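Local coordinates for amidohydrolase 3 domain-containing protein (Pyrococcus furiosus, PDB 3ICJ) that probably hydrolyses carbon-nitrogen bonds other than peptide bonds, as a zinc-dependent enzyme of the amidohydrolase family whose natural substrate is not established, at residues D219-I224 with E256-L261; K250-L255 with R288-W293. One frame throughout, in Å; residues are numbered along the deposited sequence.

Contact 1: D219-I224 with E256-L261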
loop_
_atom_site.group_PDB
_atom_site.type_symbol
_atom_site.label_atom_id
_atom_site.label_comp_id
_atom_site.label_asym_id
_atom_site.label_seq_id
_atom_site.Cartn_x
_atom_site.Cartn_y
_atom_site.Cartn_z
ATOM N N ASP A 219 -12.467 12.356 10.640
ATOM C CA ASP A 219 -11.983 10.997 10.959
ATOM C C ASP A 219 -10.908 10.571 9.952
ATOM O O ASP A 219 -9.861 10.046 10.348
ATOM C CB ASP A 219 -13.093 9.955 10.913
ATOM C CG ASP A 219 -14.158 10.147 11.969
ATOM O OD1 ASP A 219 -13.858 10.615 13.086
ATOM O OD2 ASP A 219 -15.311 9.774 11.677
ATOM N N TYR A 220 -11.145 10.820 8.664
ATOM C CA TYR A 220 -10.156 10.448 7.636
ATOM C C TYR A 220 -8.849 11.217 7.723
ATOM O O TYR A 220 -7.789 10.622 7.516
ATOM C CB TYR A 220 -10.706 10.557 6.214
ATOM C CG TYR A 220 -11.464 9.338 5.774
ATOM C CD1 TYR A 220 -12.806 9.178 6.101
ATOM C CD2 TYR A 220 -10.836 8.330 5.050
ATOM C CE1 TYR A 220 -13.520 8.051 5.703
ATOM C CE2 TYR A 220 -11.546 7.183 4.636
ATOM C CZ TYR A 220 -12.893 7.060 4.971
ATOM O OH TYR A 220 -13.612 5.948 4.586
ATOM N N LYS A 221 -8.922 12.503 8.084
ATOM C CA LYS A 221 -7.716 13.329 8.285
ATOM C C LYS A 221 -6.856 12.736 9.388
ATOM O O LYS A 221 -5.639 12.648 9.261
ATOM C CB LYS A 221 -8.094 14.767 8.656
ATOM C CG LYS A 221 -8.652 15.608 7.507
ATOM C CD LYS A 221 -9.073 16.978 8.009
ATOM C CE LYS A 221 -7.855 17.858 8.251
ATOM N NZ LYS A 221 -8.212 19.104 8.995
ATOM N N HIS A 222 -7.518 12.339 10.468
ATOM C CA HIS A 222 -6.869 11.729 11.614
ATOM C C HIS A 222 -6.197 10.389 11.253
ATOM O O HIS A 222 -5.037 10.163 11.599
ATOM C CB HIS A 222 -7.871 11.562 12.753
ATOM C CG HIS A 222 -7.222 11.273 14.068
ATOM N ND1 HIS A 222 -6.822 10.008 14.438
ATOM C CD2 HIS A 222 -6.877 12.090 15.090
ATOM C CE1 HIS A 222 -6.272 10.055 15.637
ATOM N NE2 HIS A 222 -6.292 11.307 16.055
ATOM N N TYR A 223 -6.923 9.520 10.553
ATOM C CA TYR A 223 -6.360 8.246 10.056
ATOM C C TYR A 223 -5.133 8.457 9.194
ATOM O O TYR A 223 -4.103 7.803 9.380
ATOM C CB TYR A 223 -7.421 7.435 9.276
ATOM C CG TYR A 223 -8.575 6.958 10.160
ATOM C CD1 TYR A 223 -8.349 6.612 11.493
ATOM C CD2 TYR A 223 -9.877 6.856 9.669
ATOM C CE1 TYR A 223 -9.378 6.175 12.316
ATOM C CE2 TYR A 223 -10.922 6.416 10.494
ATOM C CZ TYR A 223 -10.658 6.082 11.813
ATOM O OH TYR A 223 -11.655 5.645 12.645
ATOM N N ILE A 224 -5.243 9.384 8.252
ATOM C CA ILE A 224 -4.160 9.663 7.345
ATOM C C ILE A 224 -2.952 10.213 8.099
ATOM O O ILE A 224 -1.826 9.789 7.837
ATOM C CB ILE A 224 -4.607 10.614 6.188
ATOM C CG1 ILE A 224 -5.594 9.869 5.282
ATOM C CG2 ILE A 224 -3.394 11.112 5.401
ATOM C CD1 ILE A 224 -6.444 10.783 4.384
ATOM N N GLU A 256 -3.328 18.974 2.801
ATOM C CA GLU A 256 -2.437 19.694 1.880
ATOM C C GLU A 256 -2.474 21.219 2.078
ATOM O O GLU A 256 -1.436 21.813 2.376
ATOM C CB GLU A 256 -2.711 19.296 0.422
ATOM C CG GLU A 256 -2.193 20.278 -0.671
ATOM C CD GLU A 256 -0.744 20.055 -1.133
ATOM O OE1 GLU A 256 -0.078 19.075 -0.724
ATOM O OE2 GLU A 256 -0.262 20.888 -1.935
ATOM N N ARG A 257 -3.648 21.842 1.972
ATOM C CA ARG A 257 -3.736 23.301 2.197
ATOM C C ARG A 257 -3.483 23.738 3.654
ATOM O O ARG A 257 -3.048 24.854 3.887
ATOM C CB ARG A 257 -5.037 23.905 1.653
ATOM C CG ARG A 257 -6.295 23.528 2.426
ATOM C CD ARG A 257 -7.496 24.230 1.847
ATOM N NE ARG A 257 -8.730 23.908 2.561
ATOM C CZ ARG A 257 -9.615 22.977 2.188
ATOM N NH1 ARG A 257 -10.702 22.775 2.917
ATOM N NH2 ARG A 257 -9.424 22.245 1.099
ATOM N N GLU A 258 -3.688 22.848 4.613
ATOM C CA GLU A 258 -3.304 23.106 5.997
ATOM C C GLU A 258 -1.835 22.927 6.343
ATOM O O GLU A 258 -1.434 23.175 7.456
ATOM C CB GLU A 258 -4.135 22.274 6.961
ATOM C CG GLU A 258 -5.568 22.653 7.042
ATOM C CD GLU A 258 -6.345 21.726 7.927
ATOM O OE1 GLU A 258 -5.817 20.671 8.289
ATOM O OE2 GLU A 258 -7.481 22.056 8.266
ATOM N N GLY A 259 -1.041 22.491 5.387
ATOM C CA GLY A 259 0.395 22.283 5.592
ATOM C C GLY A 259 0.678 21.074 6.477
ATOM O O GLY A 259 1.733 20.973 7.091
ATOM N N ARG A 260 -0.271 20.151 6.539
ATOM C CA ARG A 260 -0.215 19.008 7.465
ATOM C C ARG A 260 0.180 17.687 6.790
ATOM O O ARG A 260 0.333 16.653 7.460
ATOM C CB ARG A 260 -1.544 18.886 8.214
ATOM C CG ARG A 260 -1.647 19.821 9.406
ATOM C CD ARG A 260 -3.090 20.023 9.902
ATOM N NE ARG A 260 -3.719 18.826 10.480
ATOM C CZ ARG A 260 -4.954 18.783 11.003
ATOM N NH1 ARG A 260 -5.433 17.644 11.488
ATOM N NH2 ARG A 260 -5.724 19.870 11.045
ATOM N N LEU A 261 0.350 17.711 5.468
ATOM C CA LEU A 261 0.980 16.585 4.776
ATOM C C LEU A 261 2.485 16.725 4.869
ATOM O O LEU A 261 3.025 17.787 4.542
ATOM C CB LEU A 261 0.576 16.511 3.300
ATOM C CG LEU A 261 -0.787 15.914 2.991
ATOM C CD1 LEU A 261 -0.975 15.775 1.479
ATOM C CD2 LEU A 261 -1.032 14.558 3.726
HETATM O O HOH W 1 -8.601 17.981 11.582
#
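K221 on helix 217-233 and E258 of segment 256-261 form a salt bridge, the centre of a network that also takes in R260. K221 NZ lies 2.9 Å from E258 OE1, which it meets on the syn side, 21° out of the carboxylate plane; a second, weak bond runs from NZ to OE2. R260 NH2 reaches the same OE1 at 2.9 Å, so two cations share one carboxylate oxygen. They crowd each other as a result: K221 NZ is 3.3 Å from R260 NH2, a pair of donors with no bond between them, and K221 CE rests over one face of the guanidinium, toward its rim. The bend in the lysine chain at chi3 (76°) turns NZ toward the carboxylate. Further negative charge probably offsets this crowding, since E254 also pairs with K221 NZ and E225 with R260 NH1. Behind the network, a Schellman motif closes helix 246-257. G259 has positive phi, and its N bonds back to E256 O, so the chain turns between E258 and R260. One water accepts from both cations, 2.8 Å from K221 NZ and 3.2 Å from R260 NH1.

Contact 2: K250-L255 with R288-W293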
loop_
_atom_site.group_PDB
_atom_site.type_symbol
_atom_site.label_atom_id
_atom_site.label_comp_id
_atom_site.label_asym_id
_atom_site.label_seq_id
_atom_site.Cartn_x
_atom_site.Cartn_y
_atom_site.Cartn_z
ATOM N N LYS A 250 -11.263 14.310 0.089
ATOM C CA LYS A 250 -11.620 15.541 0.806
ATOM C C LYS A 250 -10.650 15.795 1.959
ATOM O O LYS A 250 -10.237 16.932 2.177
ATOM C CB LYS A 250 -13.056 15.497 1.351
ATOM C CG LYS A 250 -14.183 15.692 0.348
ATOM C CD LYS A 250 -15.495 15.906 1.114
ATOM C CE LYS A 250 -16.702 16.111 0.188
ATOM N NZ LYS A 250 -16.656 15.134 -0.938
ATOM N N ALA A 251 -10.252 14.727 2.665
ATOM C CA ALA A 251 -9.259 14.831 3.741
ATOM C C ALA A 251 -7.859 15.211 3.250
ATOM O O ALA A 251 -7.171 15.990 3.902
ATOM C CB ALA A 251 -9.190 13.511 4.547
ATOM N N LEU A 252 -7.429 14.632 2.129
ATOM C CA LEU A 252 -6.118 14.935 1.564
ATOM C C LEU A 252 -5.986 16.386 1.066
ATOM O O LEU A 252 -4.953 17.012 1.312
ATOM C CB LEU A 252 -5.770 13.952 0.420
ATOM C CG LEU A 252 -5.404 12.497 0.786
ATOM C CD1 LEU A 252 -5.329 11.662 -0.466
ATOM C CD2 LEU A 252 -4.058 12.394 1.545
ATOM N N PHE A 253 -7.006 16.917 0.382
ATOM C CA PHE A 253 -6.989 18.338 -0.059
ATOM C C PHE A 253 -6.892 19.237 1.176
ATOM O O PHE A 253 -6.162 20.233 1.181
ATOM C CB PHE A 253 -8.265 18.725 -0.813
ATOM C CG PHE A 253 -8.321 18.265 -2.255
ATOM C CD1 PHE A 253 -7.249 18.455 -3.122
ATOM C CD2 PHE A 253 -9.485 17.711 -2.766
ATOM C CE1 PHE A 253 -7.335 18.049 -4.470
ATOM C CE2 PHE A 253 -9.574 17.313 -4.097
ATOM C CZ PHE A 253 -8.499 17.481 -4.951
ATOM N N GLU A 254 -7.630 18.884 2.219
ATOM C CA GLU A 254 -7.616 19.700 3.458
ATOM C C GLU A 254 -6.253 19.667 4.173
ATOM O O GLU A 254 -5.690 20.721 4.524
ATOM C CB GLU A 254 -8.757 19.300 4.393
ATOM C CG GLU A 254 -8.981 20.274 5.549
ATOM C CD GLU A 254 -10.329 20.106 6.225
ATOM O OE1 GLU A 254 -10.380 20.164 7.478
ATOM O OE2 GLU A 254 -11.341 19.949 5.514
ATOM N N LEU A 255 -5.701 18.469 4.353
ATOM C CA LEU A 255 -4.363 18.327 4.924
ATOM C C LEU A 255 -3.280 19.079 4.132
ATOM O O LEU A 255 -2.436 19.760 4.742
ATOM C CB LEU A 255 -3.986 16.841 5.115
ATOM C CG LEU A 255 -4.749 16.055 6.192
ATOM C CD1 LEU A 255 -4.554 14.521 6.029
ATOM C CD2 LEU A 255 -4.403 16.505 7.607
ATOM N N ARG A 288 2.321 20.533 -3.464
ATOM C CA ARG A 288 3.605 20.450 -2.737
ATOM C C ARG A 288 3.862 19.040 -2.199
ATOM O O ARG A 288 4.972 18.536 -2.302
ATOM C CB ARG A 288 3.701 21.462 -1.565
ATOM C CG ARG A 288 2.933 22.791 -1.675
ATOM C CD ARG A 288 3.389 23.774 -2.777
ATOM N NE ARG A 288 4.728 23.553 -3.334
ATOM C CZ ARG A 288 4.957 23.278 -4.618
ATOM N NH1 ARG A 288 3.938 23.206 -5.463
ATOM N NH2 ARG A 288 6.193 23.084 -5.057
ATOM N N ARG A 289 2.828 18.426 -1.618
ATOM C CA ARG A 289 2.891 17.023 -1.180
ATOM C C ARG A 289 1.884 16.090 -1.877
ATOM O O ARG A 289 2.250 14.981 -2.273
ATOM C CB ARG A 289 2.727 16.918 0.328
ATOM C CG ARG A 289 3.908 17.541 1.130
ATOM C CD ARG A 289 5.225 16.823 0.760
ATOM N NE ARG A 289 6.265 17.120 1.728
ATOM C CZ ARG A 289 7.427 16.484 1.838
ATOM N NH1 ARG A 289 7.749 15.500 1.006
ATOM N NH2 ARG A 289 8.272 16.852 2.798
ATOM N N LEU A 290 0.633 16.549 -2.026
ATOM C CA LEU A 290 -0.435 15.765 -2.650
ATOM C C LEU A 290 -0.335 15.847 -4.157
ATOM O O LEU A 290 -0.234 16.948 -4.719
ATOM C CB LEU A 290 -1.823 16.259 -2.197
ATOM C CG LEU A 290 -3.069 15.652 -2.863
ATOM C CD1 LEU A 290 -3.227 14.145 -2.538
ATOM C CD2 LEU A 290 -4.347 16.419 -2.474
ATOM N N ARG A 291 -0.340 14.681 -4.795
ATOM C CA ARG A 291 -0.468 14.576 -6.236
ATOM C C ARG A 291 -1.770 13.831 -6.566
ATOM O O ARG A 291 -2.018 12.746 -6.031
ATOM C CB ARG A 291 0.690 13.788 -6.832
ATOM C CG ARG A 291 2.010 14.528 -6.990
ATOM C CD ARG A 291 2.782 14.631 -5.694
ATOM N NE ARG A 291 4.216 14.830 -5.933
ATOM C CZ ARG A 291 5.113 15.024 -4.975
ATOM N NH1 ARG A 291 6.403 15.162 -5.276
ATOM N NH2 ARG A 291 4.725 15.076 -3.711
ATOM N N ILE A 292 -2.588 14.422 -7.433
ATOM C CA ILE A 292 -3.745 13.735 -8.021
ATOM C C ILE A 292 -3.148 13.026 -9.231
ATOM O O ILE A 292 -2.758 13.693 -10.183
ATOM C CB ILE A 292 -4.866 14.729 -8.466
ATOM C CG1 ILE A 292 -5.229 15.718 -7.345
ATOM C CG2 ILE A 292 -6.130 13.980 -8.931
ATOM C CD1 ILE A 292 -5.776 15.067 -6.070
ATOM N N TRP A 293 -3.020 11.701 -9.178
ATOM C CA TRP A 293 -2.099 11.004 -10.114
ATOM C C TRP A 293 -2.731 9.946 -10.994
ATOM O O TRP A 293 -2.273 9.704 -12.120
ATOM C CB TRP A 293 -0.979 10.350 -9.314
ATOM C CG TRP A 293 0.411 10.526 -9.867
ATOM C CD1 TRP A 293 1.329 9.536 -10.094
ATOM C CD2 TRP A 293 1.052 11.760 -10.222
ATOM N NE1 TRP A 293 2.494 10.078 -10.579
ATOM C CE2 TRP A 293 2.358 11.440 -10.658
ATOM C CE3 TRP A 293 0.650 13.110 -10.216
ATOM C CZ2 TRP A 293 3.276 12.419 -11.068
ATOM C CZ3 TRP A 293 1.568 14.087 -10.634
ATOM C CH2 TRP A 293 2.864 13.731 -11.041
#
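L290, the first residue of strand 290-294, drives its two methyls against helix 246-257. CD1 lies 3.9 Å from L252 CD1 and equally close to L252 CB, while CD2 approaches F253 CD1 at 3.6 Å. With CG anti to the backbone N (chi1 174°), the fork of L290 spreads along the helix, CD1 on L252 and CD2 reaching F253. R291, next along, faces the other way, and its guanidinium folds back to the loop residue before the strand, NH2 donating to R289 O at 2.9 Å from above the carbonyl plane, with N264 OD1 as a further acceptor. This alternation fits a helix packed on the outside of an amidohydrolase barrel, where the axes of helix 250-255 and strand 290-293 come within 9.5 Å, at 142° between their N-to-C directions. L252 also touches V265 of the adjacent parallel strand 264-269 and F241 and V244 of strand 236-244. I292 then brings its side chain back to the helix, CD1 meeting F253 CE1 at 3.7 Å and CZ at 3.8 Å. An alanine in place of F253 would remove the ring and would probably leave the I292 CD1 methyl without its partner on this helix, and L290 CD2 less well covered. The side chains of F253 and I292 cross at about a right angle.

The centres of contacts 1 and 2 are 8 Å apart, and helix 246-257 serves both. Its last turn and the residues after it meet helix 217-233 in contact 1; the preceding turns lie against strand 290-294 in contact 2. Along the chain the segments alternate, 219-224, 250-255, 256-261, 288-293, so the two contacts interlock. R260 N probably bonds to L255 O, and I224 CG2 packs on L255 CD1. E256 extends the tie by accepting from the backbone N of R288, R289 and L290. Helix 246-257 is thus held between a neighbouring helix and the barrel sheet, with L252 about 11 Å, side chain to side chain, from the zinc ligand H103.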